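Local atomic coordinates of 4-oxalocrotonate decarboxylase NahK (Pseudomonas putida, PDB entry 5D2K), a protein that catalyses the metal-assisted decarboxylation of (3E)-2-oxohex-3-enedioate (4-oxalocrotonate) to 2-oxopent-4-enoate and carbon dioxide in the bacterial breakdown of naphthalene. Residues Tyr48-Ile54 with Ile87-Leu91. The protein carries 1 engineered substitution. Coordinates in Å, arbitrary orientation, origin at the centre of the assembly. Residues are numbered along the deposited sequence.
With EDO (1,2-ethanediol), chain H.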
ATOM      1  N   TYR A  48       5.237   9.398 -10.690  1.00 11.41           N
ATOM      2  CA  TYR A  48       5.182   7.974 -10.990  1.00 10.90           C
ATOM      3  C   TYR A  48       6.442   7.531 -11.748  1.00 12.49           C
ATOM      4  O   TYR A  48       6.893   6.400 -11.569  1.00 10.35           O
ATOM      5  CB  TYR A  48       3.906   7.613 -11.764  1.00  9.97           C
ATOM      6  CG  TYR A  48       2.710   7.366 -10.849  1.00 11.53           C
ATOM      7  CD1 TYR A  48       2.664   6.247 -10.008  1.00  9.27           C
ATOM      8  CD2 TYR A  48       1.643   8.257 -10.804  1.00 11.02           C
ATOM      9  CE1 TYR A  48       1.575   6.020  -9.162  1.00 10.06           C
ATOM     10  CE2 TYR A  48       0.549   8.036  -9.964  1.00 13.07           C
ATOM     11  CZ  TYR A  48       0.525   6.916  -9.147  1.00 12.25           C
ATOM     12  OH  TYR A  48      -0.545   6.693  -8.301  1.00 12.39           O
ATOM     13  N   ASP A  49       7.030   8.423 -12.555  1.00 10.83           N
ATOM     14  CA  ASP A  49       8.318   8.127 -13.189  1.00 12.25           C
ATOM     15  C   ASP A  49       9.361   7.820 -12.115  1.00  9.87           C
ATOM     16  O   ASP A  49      10.131   6.860 -12.228  1.00 10.49           O
ATOM     17  CB  ASP A  49       8.827   9.305 -14.046  1.00 11.50           C
ATOM     18  CG  ASP A  49       8.106   9.437 -15.382  1.00 16.76           C
ATOM     19  OD1 ASP A  49       7.328   8.544 -15.773  1.00 13.79           O
ATOM     20  OD2 ASP A  49       8.348  10.460 -16.065  1.00 16.60           O
ATOM     21  N   VAL A  50       9.383   8.652 -11.076  1.00  9.54           N
ATOM     22  CA  VAL A  50      10.321   8.443  -9.988  1.00  9.01           C
ATOM     23  C   VAL A  50      10.029   7.117  -9.270  1.00  8.96           C
ATOM     24  O   VAL A  50      10.948   6.342  -9.015  1.00 10.63           O
ATOM     25  CB  VAL A  50      10.296   9.622  -8.995  1.00 10.23           C
ATOM     26  CG1 VAL A  50      11.109   9.311  -7.738  1.00 12.16           C
ATOM     27  CG2 VAL A  50      10.821  10.888  -9.668  1.00 12.52           C
ATOM     28  N   GLN A  51       8.759   6.854  -8.966  1.00 10.26           N
ATOM     29  CA  GLN A  51       8.391   5.608  -8.299  1.00 10.22           C
ATOM     30  C   GLN A  51       8.809   4.373  -9.096  1.00 10.59           C
ATOM     31  O   GLN A  51       9.371   3.419  -8.536  1.00 10.49           O
ATOM     32  CB  GLN A  51       6.881   5.545  -8.044  1.00  8.36           C
ATOM     33  CG  GLN A  51       6.499   4.320  -7.198  1.00  9.13           C
ATOM     34  CD  GLN A  51       5.007   4.074  -7.150  1.00 10.44           C
ATOM     35  OE1 GLN A  51       4.511   3.091  -7.709  1.00 10.90           O
ATOM     36  NE2 GLN A  51       4.281   4.949  -6.459  1.00  9.73           N
ATOM     37  N   TRP A  52       8.536   4.379 -10.403  1.00  9.85           N
ATOM     38  CA  TRP A  52       8.882   3.223 -11.216  1.00 10.00           C
ATOM     39  C   TRP A  52      10.401   3.091 -11.383  1.00  8.58           C
ATOM     40  O   TRP A  52      10.913   1.991 -11.589  1.00 10.72           O
ATOM     41  CB  TRP A  52       8.189   3.281 -12.586  1.00 10.45           C
ATOM     42  CG  TRP A  52       6.730   2.887 -12.558  1.00  9.26           C
ATOM     43  CD1 TRP A  52       5.678   3.690 -12.248  1.00 10.22           C
ATOM     44  CD2 TRP A  52       6.173   1.594 -12.869  1.00 10.94           C
ATOM     45  NE1 TRP A  52       4.495   2.987 -12.345  1.00 12.33           N
ATOM     46  CE2 TRP A  52       4.774   1.697 -12.719  1.00 11.40           C
ATOM     47  CE3 TRP A  52       6.725   0.363 -13.249  1.00 11.37           C
ATOM     48  CZ2 TRP A  52       3.912   0.615 -12.943  1.00 12.25           C
ATOM     49  CZ3 TRP A  52       5.868  -0.714 -13.476  1.00 13.00           C
ATOM     50  CH2 TRP A  52       4.477  -0.577 -13.315  1.00 11.31           C
ATOM     51  N   GLU A  53      11.130   4.201 -11.268  1.00 10.70           N
ATOM     52  CA  GLU A  53      12.583   4.116 -11.288  1.00 11.85           C
ATOM     53  C   GLU A  53      13.096   3.499  -9.987  1.00 10.51           C
ATOM     54  O   GLU A  53      14.053   2.734 -10.008  1.00  9.73           O
ATOM     55  CB  GLU A  53      13.215   5.490 -11.535  1.00 10.01           C
ATOM     56  CG  GLU A  53      14.735   5.550 -11.389  1.00  9.81           C
ATOM     57  CD  GLU A  53      15.534   4.623 -12.290  1.00 13.18           C
ATOM     58  OE1 GLU A  53      15.000   4.069 -13.284  1.00 13.63           O
ATOM     59  OE2 GLU A  53      16.744   4.462 -11.991  1.00 12.71           O
ATOM     60  N   ILE A  54      12.457   3.804  -8.860  1.00 10.52           N
ATOM     61  CA  ILE A  54      12.826   3.142  -7.609  1.00  9.94           C
ATOM     62  C   ILE A  54      12.560   1.643  -7.734  1.00  9.70           C
ATOM     63  O   ILE A  54      13.394   0.821  -7.334  1.00  9.04           O
ATOM     64  CB  ILE A  54      12.063   3.729  -6.405  1.00  9.55           C
ATOM     65  CG1 ILE A  54      12.470   5.198  -6.186  1.00  8.96           C
ATOM     66  CG2 ILE A  54      12.353   2.930  -5.152  1.00  9.25           C
ATOM     67  CD1 ILE A  54      11.715   5.881  -5.045  1.00 11.17           C
ATOM     68  N   ILE A  87      -3.963   6.507  -5.002  1.00 13.41           N
ATOM     69  CA  ILE A  87      -2.639   6.310  -5.577  1.00 12.41           C
ATOM     70  C   ILE A  87      -2.264   4.841  -5.474  1.00 10.30           C
ATOM     71  O   ILE A  87      -2.921   4.073  -4.756  1.00 12.28           O
ATOM     72  CB  ILE A  87      -1.588   7.169  -4.849  1.00 13.77           C
ATOM     73  CG1 ILE A  87      -1.527   6.787  -3.367  1.00 14.89           C
ATOM     74  CG2 ILE A  87      -1.922   8.657  -5.003  1.00 17.79           C
ATOM     75  CD1 ILE A  87      -0.481   7.591  -2.568  1.00 17.58           C
ATOM     76  N   TYR A  88      -1.220   4.436  -6.188  1.00 10.49           N
ATOM     77  CA  TYR A  88      -0.713   3.085  -6.028  1.00  9.59           C
ATOM     78  C   TYR A  88       0.801   3.118  -5.788  1.00 10.08           C
ATOM     79  O   TYR A  88       1.452   4.136  -6.011  1.00 11.31           O
ATOM     80  CB  TYR A  88      -1.056   2.200  -7.239  1.00 11.84           C
ATOM     81  CG  TYR A  88      -0.335   2.538  -8.536  1.00  9.59           C
ATOM     82  CD1 TYR A  88       0.968   2.107  -8.773  1.00  9.00           C
ATOM     83  CD2 TYR A  88      -0.971   3.284  -9.528  1.00 12.80           C
ATOM     84  CE1 TYR A  88       1.614   2.413  -9.967  1.00 11.32           C
ATOM     85  CE2 TYR A  88      -0.343   3.589 -10.718  1.00 12.70           C
ATOM     86  CZ  TYR A  88       0.954   3.160 -10.934  1.00 11.23           C
ATOM     87  OH  TYR A  88       1.593   3.471 -12.119  1.00 12.21           O
ATOM     88  N   GLY A  89       1.328   1.995  -5.316  1.00 10.93           N
ATOM     89  CA  GLY A  89       2.763   1.788  -5.195  1.00  9.84           C
ATOM     90  C   GLY A  89       3.044   0.302  -5.313  1.00 11.72           C
ATOM     91  O   GLY A  89       2.118  -0.498  -5.487  1.00 11.15           O
ATOM     92  N   PHE A  90       4.315  -0.079  -5.238  1.00  9.63           N
ATOM     93  CA  PHE A  90       4.690  -1.487  -5.376  1.00  8.99           C
ATOM     94  C   PHE A  90       5.197  -2.079  -4.063  1.00 10.97           C
ATOM     95  O   PHE A  90       5.584  -1.344  -3.145  1.00  9.67           O
ATOM     96  CB  PHE A  90       5.766  -1.651  -6.465  1.00 10.08           C
ATOM     97  CG  PHE A  90       7.097  -1.047  -6.090  1.00 11.00           C
ATOM     98  CD1 PHE A  90       8.025  -1.776  -5.353  1.00 13.05           C
ATOM     99  CD2 PHE A  90       7.404   0.257  -6.445  1.00 11.21           C
ATOM    100  CE1 PHE A  90       9.242  -1.211  -4.984  1.00 11.72           C
ATOM    101  CE2 PHE A  90       8.608   0.824  -6.089  1.00 10.65           C
ATOM    102  CZ  PHE A  90       9.534   0.090  -5.351  1.00 11.48           C
ATOM    103  N   LEU A  91       5.207  -3.409  -3.991  1.00  9.35           N
ATOM    104  CA  LEU A  91       5.677  -4.135  -2.809  1.00  9.45           C
ATOM    105  C   LEU A  91       6.892  -5.002  -3.151  1.00 10.29           C
ATOM    106  O   LEU A  91       6.818  -5.881  -4.025  1.00 10.63           O
ATOM    107  CB  LEU A  91       4.549  -5.007  -2.240  1.00  9.14           C
ATOM    108  CG  LEU A  91       3.255  -4.262  -1.911  1.00  9.18           C
ATOM    109  CD1 LEU A  91       2.161  -5.267  -1.560  1.00 14.05           C
ATOM    110  CD2 LEU A  91       3.465  -3.299  -0.750  1.00  9.87           C
TER
HETATM  111  C1  EDO H 306      -0.177   6.560 -13.417  1.00 21.14           C
HETATM  112  O1  EDO H 306      -0.082   5.139 -13.664  1.00 14.17           O
HETATM  113  C2  EDO H 306      -1.507   6.916 -12.754  1.00 26.54           C
HETATM  114  O2  EDO H 306      -1.763   8.325 -12.900  1.00 28.79           O
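Helix 48-54 runs almost parallel to strand 87-91, with axes 9.2 Å apart and directions differing by 11°, and long side chains bridge the gap. Tyr48, with chi1 in the m well, sends its ring across to the strand, where Tyr88 N donates to Tyr48 OH (3.2 Å). With Tyr88 at chi1 p, the two phenols form an offset stack, centroids 4.5 Å apart and planes at 27°. One turn on, the m rotamer of Trp52 sets the indole edge beside Tyr88, and Trp52 NE1 donates to Tyr88 OH (3.0 Å). Tyrosine suits position 88 because its ring stacks on Tyr48 while its hydroxyl accepts from the indole. Tyr88 OH also donates to O1 of an ethanediol (2.8 Å), probably from the crystallisation liquor. Beside the stacked tyrosines, toward Phe90, Gln51 extends with chi1 and chi2 both t, and Gln51 NE2 donates a hydrogen bond to Tyr88 O (3.0 Å); it also reaches Val164 O, so the buried amide nitrogen has two acceptors. Gln51 OE1 lies 3.3 Å from Gly89 CA. Phe90 points toward the helix, its ring edge meeting Ile54, with Phe90 CZ 4.0 Å from Ile54 CG2. The strand pairs antiparallel with strand 65-71, which carries the ligand-binding Lys69. An aromatic cluster of Tyr48, Trp52 and Tyr88 thus fastens helix 44-60 to a strand of the FAH-type β-fold, beside the 2-oxoadipate pocket.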